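Long-range contacts in dimethyl-sulfide monooxygenase (Hyphomicrobium sulfonivorans, PDB 6AK1), which oxidises dimethyl sulfide to methanethiol and formaldehyde as an FMN-dependent monooxygenase, using NADH and molecular oxygen: residues D11-S16 and L54-V59; D58-Y63 and V135-N140; V6-D11 and G393-Y398; E37-M42 and S90-V95; R129-V134 and T221-Q226. One frame throughout, in Å; residues are numbered along the deposited sequence.

Contact 1 of 5, residues D11-S16 and L54-V59; sequences DMTCVS and LFIADV
Asp11 O is approached by two groups of the facing strand. Ala57 N donates a nearly straight hydrogen bond to it at 2.8 Å. Ile56 CA adds a CA-H...O contact with the same Asp11 O at 3.4 Å. Asp11 N donates to Phe55 O, so Asp11 bonds to the residues on each side of Ile56, the pattern of parallel strands. The carboxylate of Asp11 turns back on its own chain. OD1 takes Met12 N on its anti lone pair at 2.7 Å, while OD2 goes to Tyr38 OH of helix 36-48. The two oxygens thus have different jobs, and the group is held from two directions.

Met12 carries the apolar part. CG is anti to the backbone N (chi1 180°) and the chain is extended beyond it. It therefore runs along the second strand: CG lies beside Ala57 O, SD beside Ala57 CB at 4.1 Å, and CE reaches Val59 CG2 at 3.6 Å. Met12 and Val59 meet at about a right angle. Thr13 OG1 rests against Ile56 CG2. Thr13 N donates to water 1 at 3.0 Å, and that water sits within reach of Ala57 O and Asp58 OD1. Asp58 is an FMN-binding residue by similarity. Strands 6-12 and 53-57 are neighbours in the TIM barrel sheet, and the loops at their C-terminal ends lie where luciferase-like monooxygenases hold the flavin.

Contact 2 of 5, residues D58-Y63 and V135-N140; sequences DVVGVY and VSSYLN
Leu139 lies against Gly61 where two loops of the TIM barrel meet, one following strand 53-57 and the other strand 130-135. Leu139 CB comes first. It packs 3.9 Å from Gly61 CA, and the two backbones are close here, with Gly61 CA 5.0 Å from Leu139 CA. CG is anti to the carbonyl carbon (chi1 -70°). It stands above the neighbouring Tyr138 ring, offset toward the rim. The CD1 branch then does most of the touching. It passes Gly61 O at 3.5 Å and reaches Val59 CB at 4.2 Å. Its broadest contact is with Tyr63. CD1 lies over one face of that ring, 4.1 Å from the centroid and 27° off the normal, as a CH-pi contact. The approach is toward the CE1 side, so the methyl is not centred on the ring.

Tyr63 is held from outside the pair: its OH bonds to Gln79 OE1, and Trp315 of helix 305-316 meets it edge-to-face. Val62 N is hydrogen-bonded to Ser141 OG at the start of helix 140-146. The tip of the Val60 side chain touches Ser137, with CG2 4.2 Å from OG. Within the two segments the polar link runs through water 2, which accepts from Val60 N at 3.2 Å and is hydrogen-bonded to Ser137 OG at 2.9 Å.

Contact 3 of 5, residues V6-D11 and G393-Y398; sequences VLNAFD and GFNLAY
Asn8 and Asn395 both set CG anti to the carbonyl carbon, with chi1 -67° in Asn8 and chi1 -91° in Asn395, away from the usual staggered value. This brings the two amides together on one face of the sheet. Asn8 ND2 donates to Asn395 OD1 at 3.0 Å. The acceptor lies in the amide plane of Asn8, and the donor comes nearly head-on to the Asn395 carbonyl. The two amide planes are still 49° apart. Asn395 OD1 also lies 3.1 Å from Asn8 CB.

Phe10 sends its CG anti to the backbone N. CD1 then lies 3.9 Å from Asn395 ND2, and Ala397 CB meets the ring edge near CD2. Strand 6-12 is the first strand of the TIM barrel and strand 393-397 the last, so their parallel pairing closes the barrel. Backbone bonds alternate between them: Phe394 N to Val6 O, Asn8 N to Phe394 O, Leu396 N to Asn8 O and Phe10 N to Leu396 O. The amide pair and the Phe10 ring face the barrel interior, where Phe10 also meets Phe55 and Phe245.

Leu396 CB points to the other face and passes 3.4 Å from Asn8 O, and Leu7 CD2 touches the Phe394 ring edge. Leu7 and Leu396 both reach Phe408 of helix 403-418. Past the strand end, Tyr398 brings its ring edge to Asp11, with CE2 3.2 Å from OD1. Tyr398 OH itself bonds to Val15 O.

Contact 4 of 5, residues E37-M42 and S90-V95; sequences EYWTNM and SAMAAV
Met92 SD fits against the Trp39 side of helix 36-48. It lies 3.7 Å from Trp39 CB and 3.3 Å from Trp39 O. Met92 CG touches the same carbonyl oxygen, so the side chain rests on the backbone of the other helix as well as on its indole. SD is 5.4 Å from the centroid of the six-membered ring. This is a Met-aromatic contact, but an oblique one, 75° off the ring normal, with CE3 the nearest ring atom. The Met92 chain bends at chi3 (-66°), which turns CE toward Ile56.

Thr40 supplies the other half of the contact. Its CG2 meets Ala91 CB at 3.9 Å. Val95 CG2 also comes to 4.2 Å from Thr40 CB. With Ala91 facing Thr40, the helices pack closely here. The two short helix segments have axes 8.5 Å apart at a crossing angle of -37°.

The indole is set by its own neighbours. Trp39 NE1 donates to Tyr33 O. Tyr38 CD2 sits over the centre of one indole face, 3.5 Å above its plane. Tyr38 OH is hydrogen-bonded in turn to Thr401 OG1.

Helix 36-48 leads from strand 6-12 to strand 53-57, and helix 89-94 precedes strand 100-106. Both belong to the outer layer of the barrel. Met92 sits between the helices and the sheet, touching Leu54 and Ile56 of strand 53-57 and Phe101 of strand 100-106.

Contact 5 of 5, residues R129-V134 and T221-Q226; sequences RVAWNV and TPVIFQ
Strands 130-134 and 223-226 are neighbouring parallel strands of the TIM barrel wall, and Ala131 and Phe225 meet across them on the inner face. Ala131 CB lies over one face of the Phe225 ring, 3.6 Å from its centroid and 19° off the normal. It is shifted toward the rim and comes to 3.4 Å from CE2. This is a tight CH-pi contact. Ala131 CB also touches Val223 CB.

Three sound backbone bonds join the strands. Trp132 N donates to Val223 O at 2.7 Å. Phe225 N donates to Trp132 O, and Val134 N to Phe225 O, both in the same parallel register. A fourth, Val223 N to Val130 O, is weak at 3.4 Å, at the start of the pairing. There the Val130 and Pro222 side chains run side by side, CG1 against CB.

On the outer face Trp132, Ile224 and Val134 form an apolar patch. Trp132 CE3 meets Ile224 CD1 at 4.0 Å, the two side chains running side by side. Val134 CG2 sits over the centre of the indole, 3.5 Å above its plane. The same methyl reaches Ile224 CG2 at 3.9 Å. Trp132 NE1 is used elsewhere, on Ala105 O of strand 100-106.

Asn133 points inward with CG anti to the backbone N (chi1 177°), and its ND2 bonds to Thr104 OG1. Thr104 binds FMN by similarity, so Asn133 probably helps to position it. Inside the barrel, the Phe225 ring meets that of Phe55 with nearly parallel planes and touches helix 431-435. Outside, Trp132 packs on helices 112-126 and 157-174.

Contacts 1, 3 and 5 belong to the one parallel barrel sheet. Contacts 1 and 3 share strand 6-12, pairing it on its two edges, with centres about 12 Å apart. Contact 5 lies about 15 Å from each, between centres. Phe55 of contact 1 bridges all three inside the barrel: its CD1 is 3.6 Å from Phe10 CE1, and its CE2 is 3.4 Å from Phe225 CD2. Contact 4 joins the helix layer to contact 1 through Leu54 CD2, 3.6 Å from Met92 SD. Contact 2 continues from contact 1 through the shared Asp58 and Val59. Asp58 and Thr104, FMN-binding by similarity, have side chains about 4 Å apart, near contacts 1, 2 and 5.

Contact 1 of 5, residues D11-S16 and L54-V59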
# COMPACT_ATOMS: atom_id res chain seq x y z
N ASP A 11 4.65 4.34 5.16
CA ASP A 11 4.86 4.17 6.60
C ASP A 11 4.28 2.81 7.00
O ASP A 11 3.76 2.06 6.18
CB ASP A 11 4.22 5.34 7.38
CG ASP A 11 4.94 5.65 8.70
OD1 ASP A 11 5.41 4.74 9.41
OD2 ASP A 11 5.03 6.83 9.07
N MET A 12 4.38 2.49 8.29
CA MET A 12 3.88 1.24 8.82
C MET A 12 3.70 1.45 10.31
O MET A 12 4.38 2.29 10.89
CB MET A 12 4.84 0.08 8.51
CG MET A 12 4.42 -1.29 9.02
SD MET A 12 5.45 -2.64 8.33
CE MET A 12 5.14 -3.92 9.52
N THR A 13 2.76 0.74 10.93
CA THR A 13 2.47 1.00 12.34
C THR A 13 3.48 0.26 13.23
O THR A 13 3.13 -0.56 14.07
CB THR A 13 1.03 0.62 12.69
OG1 THR A 13 0.15 0.94 11.60
CG2 THR A 13 0.58 1.38 13.93
N CYS A 14 4.75 0.57 13.00
CA CYS A 14 5.87 -0.07 13.68
C CYS A 14 7.05 0.89 13.70
O CYS A 14 6.96 2.01 13.19
CB CYS A 14 6.26 -1.38 12.99
SG CYS A 14 7.01 -1.12 11.37
N VAL A 15 8.18 0.45 14.26
CA VAL A 15 9.33 1.33 14.44
C VAL A 15 10.26 1.29 13.23
O VAL A 15 10.41 2.28 12.51
CB VAL A 15 10.09 0.97 15.73
CG1 VAL A 15 11.31 1.88 15.90
CG2 VAL A 15 9.16 1.08 16.97
N SER A 16 10.92 0.15 12.99
CA SER A 16 11.81 -0.00 11.85
C SER A 16 11.05 -0.65 10.69
O SER A 16 10.62 -1.80 10.78
CB SER A 16 13.03 -0.84 12.22
OG SER A 16 13.83 -0.18 13.20
N LEU A 54 -1.16 8.71 2.43
CA LEU A 54 -0.34 8.00 3.42
C LEU A 54 -0.57 6.50 3.23
O LEU A 54 -1.66 5.99 3.49
CB LEU A 54 -0.68 8.43 4.84
CG LEU A 54 0.02 7.71 6.00
CD1 LEU A 54 1.52 8.01 6.07
CD2 LEU A 54 -0.65 8.06 7.32
N PHE A 55 0.45 5.80 2.77
CA PHE A 55 0.37 4.38 2.46
C PHE A 55 0.91 3.62 3.66
O PHE A 55 2.11 3.67 3.95
CB PHE A 55 1.18 4.10 1.19
CG PHE A 55 0.97 2.75 0.58
CD1 PHE A 55 1.27 1.59 1.27
CD2 PHE A 55 0.51 2.64 -0.72
CE1 PHE A 55 1.11 0.33 0.69
CE2 PHE A 55 0.35 1.39 -1.32
CZ PHE A 55 0.65 0.23 -0.61
N ILE A 56 0.02 2.93 4.39
CA ILE A 56 0.38 2.28 5.64
C ILE A 56 0.49 0.78 5.39
O ILE A 56 -0.52 0.10 5.15
CB ILE A 56 -0.62 2.59 6.76
CG1 ILE A 56 -0.77 4.11 6.92
CG2 ILE A 56 -0.16 2.00 8.10
CD1 ILE A 56 -1.86 4.51 7.90
N ALA A 57 1.71 0.25 5.46
CA ALA A 57 1.96 -1.18 5.32
C ALA A 57 1.57 -1.93 6.60
O ALA A 57 1.27 -1.33 7.64
CB ALA A 57 3.43 -1.44 4.98
N ASP A 58 1.59 -3.26 6.52
CA ASP A 58 1.22 -4.08 7.67
C ASP A 58 1.74 -5.50 7.47
O ASP A 58 1.90 -5.97 6.35
CB ASP A 58 -0.30 -4.13 7.86
CG ASP A 58 -0.70 -4.68 9.23
OD1 ASP A 58 0.00 -4.37 10.23
OD2 ASP A 58 -1.71 -5.42 9.31
N VAL A 59 2.02 -6.17 8.60
CA VAL A 59 2.28 -7.60 8.64
C VAL A 59 1.67 -8.14 9.93
O VAL A 59 1.40 -7.39 10.87
CB VAL A 59 3.78 -7.97 8.60
CG1 VAL A 59 4.45 -7.48 7.32
CG2 VAL A 59 4.50 -7.44 9.82
O HOH W 1 0.94 -1.49 10.18

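Contact 2 of 5, residues D58-Y63 and V135-N140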
# COMPACT_ATOMS: atom_id res chain seq x y z
N ASP A 58 1.59 -3.26 6.52
CA ASP A 58 1.22 -4.08 7.67
C ASP A 58 1.74 -5.50 7.47
O ASP A 58 1.90 -5.97 6.35
CB ASP A 58 -0.30 -4.13 7.86
CG ASP A 58 -0.70 -4.68 9.23
OD1 ASP A 58 0.00 -4.37 10.23
OD2 ASP A 58 -1.71 -5.42 9.31
N VAL A 59 2.02 -6.17 8.60
CA VAL A 59 2.28 -7.60 8.64
C VAL A 59 1.67 -8.14 9.93
O VAL A 59 1.40 -7.39 10.87
CB VAL A 59 3.78 -7.97 8.60
CG1 VAL A 59 4.45 -7.48 7.32
CG2 VAL A 59 4.50 -7.44 9.82
N VAL A 60 1.45 -9.46 9.96
CA VAL A 60 0.94 -10.10 11.16
C VAL A 60 1.82 -11.30 11.51
O VAL A 60 1.48 -12.09 12.41
CB VAL A 60 -0.53 -10.52 11.01
CG1 VAL A 60 -1.43 -9.28 11.05
CG2 VAL A 60 -0.75 -11.30 9.73
N GLY A 61 2.96 -11.43 10.83
CA GLY A 61 3.98 -12.39 11.19
C GLY A 61 5.29 -11.67 11.50
O GLY A 61 5.44 -10.47 11.25
N VAL A 62 6.26 -12.43 12.02
CA VAL A 62 7.53 -11.86 12.47
C VAL A 62 8.66 -12.35 11.58
O VAL A 62 8.55 -13.37 10.89
CB VAL A 62 7.81 -12.17 13.94
CG1 VAL A 62 6.68 -11.57 14.85
CG2 VAL A 62 7.94 -13.68 14.12
N TYR A 63 9.76 -11.59 11.59
CA TYR A 63 10.96 -11.89 10.80
C TYR A 63 11.87 -12.76 11.66
O TYR A 63 12.68 -12.26 12.45
CB TYR A 63 11.62 -10.60 10.34
CG TYR A 63 10.81 -9.81 9.31
CD1 TYR A 63 9.66 -9.13 9.68
CD2 TYR A 63 11.21 -9.75 7.99
CE1 TYR A 63 8.92 -8.41 8.74
CE2 TYR A 63 10.47 -9.03 7.04
CZ TYR A 63 9.33 -8.36 7.42
OH TYR A 63 8.60 -7.65 6.49
N VAL A 135 -3.26 -7.51 0.14
CA VAL A 135 -2.08 -8.36 0.26
C VAL A 135 -2.52 -9.79 0.58
O VAL A 135 -3.65 -10.04 1.02
CB VAL A 135 -1.08 -7.84 1.33
CG1 VAL A 135 -0.76 -6.37 1.10
CG2 VAL A 135 -1.60 -8.04 2.73
N SER A 136 -1.61 -10.72 0.30
CA SER A 136 -1.72 -12.13 0.70
C SER A 136 -0.57 -12.42 1.66
O SER A 136 0.58 -12.58 1.23
CB SER A 136 -1.68 -13.06 -0.51
OG SER A 136 -2.50 -12.58 -1.57
N SER A 137 -0.88 -12.50 2.96
CA SER A 137 0.14 -12.67 3.99
C SER A 137 1.04 -13.86 3.70
O SER A 137 0.59 -14.91 3.23
CB SER A 137 -0.53 -12.87 5.36
OG SER A 137 0.38 -13.45 6.29
N TYR A 138 2.33 -13.71 4.00
CA TYR A 138 3.28 -14.77 3.71
C TYR A 138 4.20 -15.14 4.86
O TYR A 138 4.76 -16.24 4.82
CB TYR A 138 4.14 -14.42 2.49
CG TYR A 138 5.13 -13.30 2.71
CD1 TYR A 138 4.72 -11.97 2.71
CD2 TYR A 138 6.49 -13.57 2.90
CE1 TYR A 138 5.62 -10.94 2.92
CE2 TYR A 138 7.40 -12.55 3.11
CZ TYR A 138 6.96 -11.23 3.11
OH TYR A 138 7.86 -10.21 3.31
N LEU A 139 4.37 -14.29 5.87
CA LEU A 139 5.32 -14.61 6.92
C LEU A 139 4.80 -15.78 7.77
O LEU A 139 3.62 -15.82 8.15
CB LEU A 139 5.62 -13.39 7.79
CG LEU A 139 6.43 -12.29 7.09
CD1 LEU A 139 6.56 -11.08 7.98
CD2 LEU A 139 7.82 -12.78 6.67
N ASN A 140 5.70 -16.72 8.05
CA ASN A 140 5.31 -18.07 8.46
C ASN A 140 4.63 -18.09 9.83
O ASN A 140 3.73 -18.89 10.06
CB ASN A 140 6.55 -18.97 8.44
CG ASN A 140 6.28 -20.39 8.92
OD1 ASN A 140 6.95 -20.88 9.85
ND2 ASN A 140 5.31 -21.07 8.30
O HOH W 2 2.03 -11.31 7.46

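Contact 3 of 5, residues V6-D11 and G393-Y398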
# COMPACT_ATOMS: atom_id res chain seq x y z
N VAL A 6 2.82 11.80 -8.57
CA VAL A 6 2.04 11.43 -7.39
C VAL A 6 2.99 11.22 -6.22
O VAL A 6 3.96 10.45 -6.32
CB VAL A 6 1.21 10.16 -7.67
CG1 VAL A 6 0.60 9.62 -6.38
CG2 VAL A 6 0.12 10.46 -8.69
N LEU A 7 2.73 11.90 -5.10
CA LEU A 7 3.59 11.83 -3.92
C LEU A 7 2.85 11.13 -2.79
O LEU A 7 1.82 11.62 -2.33
CB LEU A 7 4.02 13.24 -3.50
CG LEU A 7 4.72 14.02 -4.61
CD1 LEU A 7 4.93 15.47 -4.20
CD2 LEU A 7 6.04 13.34 -5.00
N ASN A 8 3.38 9.99 -2.36
CA ASN A 8 2.84 9.22 -1.25
C ASN A 8 3.90 9.08 -0.16
O ASN A 8 5.08 8.89 -0.47
CB ASN A 8 2.40 7.81 -1.67
CG ASN A 8 1.22 7.79 -2.62
OD1 ASN A 8 0.48 8.76 -2.76
ND2 ASN A 8 1.03 6.65 -3.27
N ALA A 9 3.46 9.12 1.10
CA ALA A 9 4.32 8.73 2.20
C ALA A 9 4.09 7.26 2.51
O ALA A 9 2.95 6.82 2.69
CB ALA A 9 4.08 9.59 3.45
N PHE A 10 5.18 6.51 2.56
CA PHE A 10 5.17 5.09 2.91
C PHE A 10 5.52 4.98 4.39
O PHE A 10 6.56 5.51 4.83
CB PHE A 10 6.16 4.35 2.01
CG PHE A 10 6.05 2.85 2.03
CD1 PHE A 10 4.82 2.22 1.97
CD2 PHE A 10 7.20 2.08 2.04
CE1 PHE A 10 4.73 0.83 1.98
CE2 PHE A 10 7.13 0.68 2.03
CZ PHE A 10 5.90 0.06 2.00
N ASP A 11 4.65 4.34 5.16
CA ASP A 11 4.86 4.17 6.60
C ASP A 11 4.28 2.81 7.00
O ASP A 11 3.76 2.06 6.18
CB ASP A 11 4.22 5.34 7.38
CG ASP A 11 4.94 5.65 8.70
OD1 ASP A 11 5.41 4.74 9.41
OD2 ASP A 11 5.03 6.83 9.07
N GLY A 393 4.58 7.88 -9.85
CA GLY A 393 4.97 8.60 -8.65
C GLY A 393 5.67 7.67 -7.67
O GLY A 393 6.18 6.61 -8.05
N PHE A 394 5.64 8.07 -6.40
CA PHE A 394 6.55 7.46 -5.44
C PHE A 394 5.85 7.14 -4.13
O PHE A 394 4.99 7.89 -3.65
CB PHE A 394 7.74 8.40 -5.19
CG PHE A 394 8.44 8.82 -6.45
CD1 PHE A 394 9.42 8.01 -7.02
CD2 PHE A 394 8.08 9.99 -7.10
CE1 PHE A 394 10.06 8.39 -8.20
CE2 PHE A 394 8.70 10.36 -8.28
CZ PHE A 394 9.69 9.56 -8.82
N ASN A 395 6.23 5.99 -3.57
CA ASN A 395 5.99 5.65 -2.17
C ASN A 395 7.29 5.94 -1.44
O ASN A 395 8.23 5.13 -1.45
CB ASN A 395 5.58 4.18 -2.00
CG ASN A 395 4.08 4.00 -2.07
OD1 ASN A 395 3.35 4.92 -2.44
ND2 ASN A 395 3.61 2.80 -1.73
N LEU A 396 7.34 7.12 -0.82
CA LEU A 396 8.53 7.65 -0.17
C LEU A 396 8.70 7.02 1.21
O LEU A 396 7.96 7.34 2.15
CB LEU A 396 8.41 9.17 -0.08
CG LEU A 396 8.28 9.78 -1.48
CD1 LEU A 396 7.84 11.21 -1.46
CD2 LEU A 396 9.60 9.64 -2.23
N ALA A 397 9.67 6.12 1.33
CA ALA A 397 9.99 5.49 2.60
C ALA A 397 10.89 6.41 3.42
O ALA A 397 11.53 7.33 2.90
CB ALA A 397 10.70 4.15 2.37
N TYR A 398 10.95 6.16 4.72
CA TYR A 398 11.72 7.02 5.60
C TYR A 398 12.97 6.31 6.11
O TYR A 398 13.00 5.09 6.28
CB TYR A 398 10.86 7.52 6.77
CG TYR A 398 10.32 6.49 7.76
CD1 TYR A 398 11.11 6.02 8.80
CD2 TYR A 398 9.01 6.04 7.69
CE1 TYR A 398 10.64 5.10 9.71
CE2 TYR A 398 8.50 5.12 8.62
CZ TYR A 398 9.32 4.66 9.62
OH TYR A 398 8.84 3.74 10.53
O HOH W 3 8.54 3.69 5.18

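Contact 4 of 5, residues E37-M42 and S90-V95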
# COMPACT_ATOMS: atom_id res chain seq x y z
N GLU A 37 -0.57 10.99 18.61
CA GLU A 37 -0.07 12.27 18.13
C GLU A 37 0.92 12.12 16.98
O GLU A 37 1.01 13.02 16.14
CB GLU A 37 0.59 13.07 19.26
CG GLU A 37 -0.36 13.51 20.39
CD GLU A 37 -0.71 12.37 21.37
OE1 GLU A 37 -0.03 11.32 21.36
OE2 GLU A 37 -1.69 12.54 22.15
N TYR A 38 1.69 11.03 16.93
CA TYR A 38 2.57 10.83 15.78
C TYR A 38 1.76 10.78 14.49
O TYR A 38 2.10 11.44 13.50
CB TYR A 38 3.41 9.55 15.93
CG TYR A 38 4.12 9.13 14.65
CD1 TYR A 38 5.36 9.66 14.31
CD2 TYR A 38 3.53 8.23 13.76
CE1 TYR A 38 6.00 9.30 13.14
CE2 TYR A 38 4.16 7.88 12.57
CZ TYR A 38 5.39 8.42 12.27
OH TYR A 38 6.03 8.05 11.11
N TRP A 39 0.67 10.03 14.50
CA TRP A 39 -0.10 9.84 13.28
C TRP A 39 -0.88 11.09 12.88
O TRP A 39 -0.92 11.44 11.69
CB TRP A 39 -1.02 8.63 13.44
CG TRP A 39 -0.20 7.40 13.61
CD1 TRP A 39 0.09 6.75 14.78
CD2 TRP A 39 0.50 6.69 12.58
NE1 TRP A 39 0.91 5.67 14.53
CE2 TRP A 39 1.17 5.61 13.18
CE3 TRP A 39 0.64 6.87 11.19
CZ2 TRP A 39 1.97 4.70 12.45
CZ3 TRP A 39 1.41 5.96 10.46
CH2 TRP A 39 2.07 4.89 11.09
N THR A 40 -1.48 11.80 13.84
CA THR A 40 -2.21 13.01 13.47
C THR A 40 -1.27 14.11 12.99
O THR A 40 -1.58 14.83 12.04
CB THR A 40 -3.10 13.51 14.62
OG1 THR A 40 -2.31 13.78 15.79
CG2 THR A 40 -4.14 12.46 14.96
N ASN A 41 -0.10 14.25 13.63
CA ASN A 41 0.91 15.18 13.13
C ASN A 41 1.40 14.78 11.73
O ASN A 41 1.61 15.64 10.88
CB ASN A 41 2.11 15.24 14.08
CG ASN A 41 1.80 15.94 15.38
OD1 ASN A 41 0.86 16.73 15.46
ND2 ASN A 41 2.61 15.66 16.39
N MET A 42 1.61 13.49 11.49
CA MET A 42 2.02 13.03 10.17
C MET A 42 0.99 13.41 9.10
O MET A 42 1.35 13.97 8.05
CB MET A 42 2.26 11.51 10.19
CG MET A 42 2.66 10.87 8.84
SD MET A 42 4.14 11.65 8.11
CE MET A 42 5.27 11.43 9.47
N SER A 90 -9.22 7.22 11.70
CA SER A 90 -10.27 8.22 11.92
C SER A 90 -9.71 9.48 12.56
O SER A 90 -10.09 10.59 12.19
CB SER A 90 -11.41 7.66 12.77
OG SER A 90 -10.97 7.35 14.07
N ALA A 91 -8.81 9.33 13.54
CA ALA A 91 -8.16 10.50 14.11
C ALA A 91 -7.45 11.32 13.03
O ALA A 91 -7.52 12.55 13.04
CB ALA A 91 -7.18 10.08 15.21
N MET A 92 -6.78 10.64 12.08
CA MET A 92 -6.03 11.36 11.05
C MET A 92 -6.96 12.03 10.06
O MET A 92 -6.68 13.13 9.56
CB MET A 92 -5.07 10.40 10.32
CG MET A 92 -3.85 10.00 11.13
SD MET A 92 -2.61 9.13 10.10
CE MET A 92 -3.51 7.62 9.68
N ALA A 93 -8.09 11.38 9.76
CA ALA A 93 -9.09 11.96 8.88
C ALA A 93 -9.77 13.17 9.52
O ALA A 93 -10.17 14.10 8.81
CB ALA A 93 -10.12 10.90 8.51
N ALA A 94 -9.90 13.17 10.85
CA ALA A 94 -10.54 14.29 11.54
C ALA A 94 -9.76 15.59 11.42
O ALA A 94 -10.37 16.66 11.47
CB ALA A 94 -10.73 13.96 13.03
N VAL A 95 -8.43 15.54 11.29
CA VAL A 95 -7.63 16.76 11.22
C VAL A 95 -7.13 17.02 9.80
O VAL A 95 -6.23 17.83 9.59
CB VAL A 95 -6.45 16.73 12.21
CG1 VAL A 95 -6.95 16.63 13.65
CG2 VAL A 95 -5.48 15.57 11.89

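Contact 5 of 5, residues R129-V134 and T221-Q226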
# COMPACT_ATOMS: atom_id res chain seq x y z
N ARG A 129 -11.88 8.69 1.31
CA ARG A 129 -10.44 8.92 1.18
C ARG A 129 -9.62 7.69 1.54
O ARG A 129 -8.44 7.81 1.89
CB ARG A 129 -10.02 10.11 2.05
CG ARG A 129 -10.51 11.46 1.55
CD ARG A 129 -9.86 12.56 2.35
NE ARG A 129 -10.47 12.74 3.67
CZ ARG A 129 -9.80 13.11 4.76
NH1 ARG A 129 -8.48 13.31 4.69
NH2 ARG A 129 -10.43 13.27 5.92
N VAL A 130 -10.20 6.49 1.43
CA VAL A 130 -9.51 5.27 1.81
C VAL A 130 -9.09 4.51 0.56
O VAL A 130 -9.79 4.51 -0.46
CB VAL A 130 -10.37 4.39 2.74
CG1 VAL A 130 -11.59 3.87 2.01
CG2 VAL A 130 -9.55 3.22 3.29
N ALA A 131 -7.92 3.91 0.63
CA ALA A 131 -7.46 2.93 -0.33
C ALA A 131 -7.19 1.63 0.40
O ALA A 131 -6.72 1.64 1.54
CB ALA A 131 -6.20 3.40 -1.06
N TRP A 132 -7.51 0.52 -0.25
CA TRP A 132 -7.29 -0.81 0.31
C TRP A 132 -6.08 -1.41 -0.38
O TRP A 132 -6.11 -1.69 -1.58
CB TRP A 132 -8.52 -1.70 0.11
CG TRP A 132 -8.29 -3.13 0.53
CD1 TRP A 132 -7.37 -3.57 1.45
CD2 TRP A 132 -8.96 -4.30 0.05
NE1 TRP A 132 -7.45 -4.93 1.58
CE2 TRP A 132 -8.42 -5.41 0.73
CE3 TRP A 132 -9.98 -4.51 -0.89
CZ2 TRP A 132 -8.85 -6.71 0.50
CZ3 TRP A 132 -10.42 -5.81 -1.11
CH2 TRP A 132 -9.86 -6.89 -0.42
N ASN A 133 -5.01 -1.63 0.38
CA ASN A 133 -3.84 -2.32 -0.15
C ASN A 133 -4.04 -3.81 0.06
O ASN A 133 -3.89 -4.32 1.17
CB ASN A 133 -2.57 -1.81 0.52
CG ASN A 133 -1.33 -2.55 0.04
OD1 ASN A 133 -1.11 -2.72 -1.16
ND2 ASN A 133 -0.52 -3.03 0.99
N VAL A 134 -4.36 -4.51 -1.03
CA VAL A 134 -4.72 -5.93 -1.02
C VAL A 134 -3.45 -6.78 -0.96
O VAL A 134 -2.67 -6.82 -1.91
CB VAL A 134 -5.54 -6.27 -2.27
CG1 VAL A 134 -6.03 -7.71 -2.22
CG2 VAL A 134 -6.67 -5.28 -2.42
N THR A 221 -16.48 1.14 -3.70
CA THR A 221 -15.29 0.31 -3.61
C THR A 221 -14.09 1.21 -3.29
O THR A 221 -13.82 2.15 -4.05
CB THR A 221 -15.05 -0.44 -4.91
OG1 THR A 221 -16.14 -1.35 -5.15
CG2 THR A 221 -13.74 -1.22 -4.86
N PRO A 222 -13.38 0.98 -2.20
CA PRO A 222 -12.17 1.78 -1.94
C PRO A 222 -11.19 1.63 -3.09
O PRO A 222 -11.22 0.65 -3.84
CB PRO A 222 -11.62 1.17 -0.65
CG PRO A 222 -12.23 -0.21 -0.59
CD PRO A 222 -13.57 -0.08 -1.20
N VAL A 223 -10.33 2.64 -3.25
CA VAL A 223 -9.27 2.55 -4.24
C VAL A 223 -8.48 1.28 -3.98
O VAL A 223 -8.11 0.99 -2.84
CB VAL A 223 -8.37 3.79 -4.19
CG1 VAL A 223 -7.22 3.65 -5.18
CG2 VAL A 223 -9.16 5.05 -4.51
N ILE A 224 -8.25 0.50 -5.03
CA ILE A 224 -7.54 -0.77 -4.89
C ILE A 224 -6.06 -0.55 -5.12
O ILE A 224 -5.64 -0.16 -6.22
CB ILE A 224 -8.10 -1.83 -5.85
CG1 ILE A 224 -9.63 -1.91 -5.71
CG2 ILE A 224 -7.46 -3.17 -5.56
CD1 ILE A 224 -10.12 -2.39 -4.33
N PHE A 225 -5.25 -0.78 -4.09
CA PHE A 225 -3.80 -0.81 -4.20
C PHE A 225 -3.33 -2.26 -4.17
O PHE A 225 -3.90 -3.09 -3.45
CB PHE A 225 -3.11 -0.04 -3.07
CG PHE A 225 -3.27 1.46 -3.15
CD1 PHE A 225 -3.81 2.07 -4.27
CD2 PHE A 225 -2.87 2.27 -2.09
CE1 PHE A 225 -3.95 3.45 -4.33
CE2 PHE A 225 -3.00 3.66 -2.14
CZ PHE A 225 -3.53 4.25 -3.26
N GLN A 226 -2.29 -2.56 -4.94
CA GLN A 226 -1.72 -3.90 -4.97
C GLN A 226 -0.23 -3.82 -5.27
O GLN A 226 0.22 -2.92 -5.97
CB GLN A 226 -2.36 -4.80 -6.02
CG GLN A 226 -3.76 -5.18 -5.73
CD GLN A 226 -4.37 -5.99 -6.83
OE1 GLN A 226 -4.94 -5.44 -7.77
NE2 GLN A 226 -4.24 -7.30 -6.74